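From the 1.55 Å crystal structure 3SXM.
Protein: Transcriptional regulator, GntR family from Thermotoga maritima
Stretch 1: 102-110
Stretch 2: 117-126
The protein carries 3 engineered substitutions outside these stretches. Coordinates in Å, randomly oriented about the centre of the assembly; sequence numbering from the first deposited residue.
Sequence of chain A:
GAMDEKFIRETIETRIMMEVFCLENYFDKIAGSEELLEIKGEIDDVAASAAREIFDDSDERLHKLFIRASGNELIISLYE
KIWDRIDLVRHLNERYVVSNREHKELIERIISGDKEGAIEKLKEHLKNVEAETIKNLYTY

Stretch 1 (102-110) EHKELIERI
Stretch 2 (117-126) GAIEKLKEHL

His125 ND1 donates a hydrogen bond to Glu102 OE1 at 2.7 Å, the carboxylate lying at the ring edge. Glu102 is m,t with chi3 -11°; His125 has chi1 t and chi2 73°. Both are buried, and the bond pairs His125 ND1 with Glu102 OE1. His103, chi1 m and chi2 154°, lies obliquely to His125, centroids 4.5 Å apart and planes at 48°.

At the other end, Arg109 (m,t,t, chi4 -171°) donates from NH1 to Gly117 O at 2.9 Å. One guanidinium face covers Lys121 CB. Gly117 has no side chain, and Arg109 CD runs close by its backbone.

Lys121 (t,p,t,t) sits among Glu102, Glu105, Leu106 and Arg109. Lys121 NZ makes a long salt bridge to Glu105 OE1, 3.7 Å, and two waters also link these atoms. Glu105 is m,t, chi3 -22°. A third water joins Arg109 NH1 to Glu120 OE1 and Glu124 OE2.

Leu106 (t,p) places CD1 4.0 Å from Ala118 CB and 4.2 Å from Leu122 CB. Ile110 (m,t) brings CG1 within 3.7 Å of Ala118 CB. The small alanine sits where Arg109 CA and Ala118 CA are 5.2 Å apart; Glu102 CA and His125 CA are 6.4 Å apart.

Both stretches are helical throughout, antiparallel at -161°, axes 8.5 Å apart at closest. They bury 607 Å².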

# COMPACT_ATOMS: atom_id res chain seq x y z
N GLU A 102 -19.37 6.71 11.02
CA GLU A 102 -18.08 7.08 10.41
C GLU A 102 -18.13 6.93 8.90
O GLU A 102 -17.64 7.78 8.17
CB GLU A 102 -16.93 6.27 11.02
CG GLU A 102 -16.63 6.65 12.48
CD GLU A 102 -15.71 5.63 13.20
OE1 GLU A 102 -15.47 4.52 12.65
OE2 GLU A 102 -15.30 6.01 14.33
N HIS A 103 -18.76 5.85 8.45
CA HIS A 103 -18.90 5.60 7.00
C HIS A 103 -19.79 6.63 6.35
O HIS A 103 -19.48 7.14 5.25
CB HIS A 103 -19.47 4.24 6.72
CG HIS A 103 -18.49 3.16 6.92
ND1 HIS A 103 -18.84 1.87 7.24
CD2 HIS A 103 -17.13 3.19 6.88
CE1 HIS A 103 -17.74 1.14 7.37
NE2 HIS A 103 -16.69 1.92 7.12
N LYS A 104 -20.91 6.94 6.98
CA LYS A 104 -21.77 7.96 6.44
C LYS A 104 -21.02 9.26 6.21
O LYS A 104 -21.18 9.90 5.15
CB LYS A 104 -22.95 8.21 7.39
CG LYS A 104 -23.93 9.24 6.86
CD LYS A 104 -25.08 9.58 7.81
CE LYS A 104 -25.85 10.79 7.23
NZ LYS A 104 -26.94 11.27 8.10
N GLU A 105 -20.24 9.70 7.20
CA GLU A 105 -19.51 10.93 7.13
C GLU A 105 -18.34 10.87 6.16
O GLU A 105 -18.11 11.86 5.43
CB GLU A 105 -19.12 11.37 8.55
CG GLU A 105 -20.40 11.76 9.32
CD GLU A 105 -20.19 12.11 10.76
OE1 GLU A 105 -19.19 11.71 11.39
OE2 GLU A 105 -21.11 12.81 11.26
N LEU A 106 -17.69 9.73 6.11
CA LEU A 106 -16.62 9.54 5.10
C LEU A 106 -17.21 9.72 3.70
O LEU A 106 -16.64 10.41 2.84
CB LEU A 106 -16.03 8.15 5.27
CG LEU A 106 -15.07 7.64 4.19
CD1 LEU A 106 -13.90 8.55 4.01
CD2 LEU A 106 -14.61 6.27 4.55
N ILE A 107 -18.31 9.05 3.44
CA ILE A 107 -18.92 9.15 2.12
C ILE A 107 -19.28 10.61 1.82
O ILE A 107 -19.04 11.10 0.71
CB ILE A 107 -20.10 8.26 2.01
CG1 ILE A 107 -19.66 6.81 2.07
CG2 ILE A 107 -20.83 8.53 0.70
CD1 ILE A 107 -20.79 5.84 2.23
N GLU A 108 -19.81 11.35 2.79
CA GLU A 108 -20.23 12.72 2.48
C GLU A 108 -19.02 13.59 2.20
O GLU A 108 -19.07 14.45 1.34
CB GLU A 108 -21.08 13.29 3.60
CG GLU A 108 -21.46 14.75 3.47
CD GLU A 108 -22.24 15.10 2.25
OE1 GLU A 108 -23.03 14.23 1.81
OE2 GLU A 108 -22.04 16.24 1.75
N ARG A 109 -17.90 13.33 2.88
CA ARG A 109 -16.65 14.08 2.59
C ARG A 109 -16.23 13.81 1.16
O ARG A 109 -15.78 14.71 0.45
CB ARG A 109 -15.53 13.72 3.57
CG ARG A 109 -15.81 14.24 5.00
CD ARG A 109 -14.65 14.00 5.94
NE ARG A 109 -15.00 14.31 7.34
CZ ARG A 109 -14.15 14.35 8.35
NH1 ARG A 109 -12.87 14.09 8.16
NH2 ARG A 109 -14.58 14.60 9.56
N ILE A 110 -16.29 12.57 0.75
CA ILE A 110 -15.94 12.19 -0.61
C ILE A 110 -16.85 12.90 -1.63
O ILE A 110 -16.36 13.56 -2.60
CB ILE A 110 -15.97 10.65 -0.84
CG1 ILE A 110 -14.93 9.94 0.04
CG2 ILE A 110 -15.76 10.34 -2.31
CD1 ILE A 110 -15.12 8.42 0.06
N GLY A 117 -10.07 15.70 3.90
CA GLY A 117 -10.93 15.29 5.00
C GLY A 117 -11.37 13.84 4.84
O GLY A 117 -11.49 13.11 5.83
N ALA A 118 -11.59 13.38 3.62
CA ALA A 118 -11.96 11.98 3.42
C ALA A 118 -10.84 11.03 3.81
O ALA A 118 -11.10 10.03 4.47
CB ALA A 118 -12.37 11.71 2.00
N ILE A 119 -9.61 11.38 3.43
CA ILE A 119 -8.47 10.55 3.81
C ILE A 119 -8.33 10.53 5.31
O ILE A 119 -8.13 9.48 5.92
CB ILE A 119 -7.22 11.08 3.11
CG1 ILE A 119 -7.34 10.85 1.60
CG2 ILE A 119 -5.97 10.36 3.67
CD1 ILE A 119 -6.37 11.74 0.78
N GLU A 120 -8.50 11.68 5.94
CA GLU A 120 -8.44 11.74 7.41
C GLU A 120 -9.50 10.84 8.03
O GLU A 120 -9.22 10.12 8.99
CB GLU A 120 -8.63 13.17 7.94
CG GLU A 120 -7.47 14.10 7.69
CD GLU A 120 -7.75 15.52 8.18
OE1 GLU A 120 -8.79 15.78 8.85
OE2 GLU A 120 -6.91 16.39 7.89
N LYS A 121 -10.71 10.88 7.52
CA LYS A 121 -11.80 10.10 8.11
C LYS A 121 -11.58 8.59 7.94
O LYS A 121 -11.91 7.81 8.84
CB LYS A 121 -13.17 10.49 7.53
CG LYS A 121 -14.39 9.94 8.27
CD LYS A 121 -14.48 10.62 9.69
CE LYS A 121 -15.71 10.29 10.46
NZ LYS A 121 -15.56 10.92 11.83
N LEU A 122 -11.07 8.17 6.80
CA LEU A 122 -10.77 6.79 6.56
C LEU A 122 -9.70 6.30 7.58
O LEU A 122 -9.85 5.24 8.19
CB LEU A 122 -10.35 6.57 5.09
CG LEU A 122 -9.87 5.14 4.79
CD1 LEU A 122 -10.90 4.10 5.11
CD2 LEU A 122 -9.48 4.98 3.33
N LYS A 123 -8.63 7.06 7.75
CA LYS A 123 -7.55 6.72 8.69
C LYS A 123 -8.13 6.68 10.10
O LYS A 123 -7.85 5.76 10.84
CB LYS A 123 -6.41 7.73 8.64
CG LYS A 123 -5.57 7.63 7.37
CD LYS A 123 -4.50 8.71 7.38
CE LYS A 123 -3.66 8.62 6.14
NZ LYS A 123 -2.68 9.75 5.98
N GLU A 124 -8.93 7.67 10.45
CA GLU A 124 -9.55 7.70 11.79
C GLU A 124 -10.41 6.48 12.02
O GLU A 124 -10.37 5.88 13.10
CB GLU A 124 -10.40 8.97 11.96
CG GLU A 124 -9.59 10.25 11.99
CD GLU A 124 -10.48 11.50 11.83
OE1 GLU A 124 -11.74 11.34 11.87
OE2 GLU A 124 -9.91 12.62 11.68
N HIS A 125 -11.22 6.11 11.02
CA HIS A 125 -12.07 4.96 11.13
C HIS A 125 -11.27 3.70 11.41
O HIS A 125 -11.59 2.91 12.32
CB HIS A 125 -12.89 4.79 9.84
CG HIS A 125 -13.52 3.45 9.71
ND1 HIS A 125 -14.61 3.08 10.48
CD2 HIS A 125 -13.18 2.37 8.98
CE1 HIS A 125 -14.94 1.84 10.19
NE2 HIS A 125 -14.08 1.37 9.30
N LEU A 126 -10.21 3.49 10.64
CA LEU A 126 -9.46 2.27 10.78
C LEU A 126 -8.68 2.26 12.09
O LEU A 126 -8.63 1.19 12.74
CB LEU A 126 -8.53 2.11 9.54
CG LEU A 126 -9.28 1.82 8.22
CD1 LEU A 126 -8.33 1.90 7.03
CD2 LEU A 126 -9.97 0.42 8.26
O HOH W 1 -17.18 13.27 11.95
O HOH W 2 -18.01 9.65 12.58
O HOH W 3 -10.97 14.68 10.19
O HOH W 4 -13.53 13.41 11.96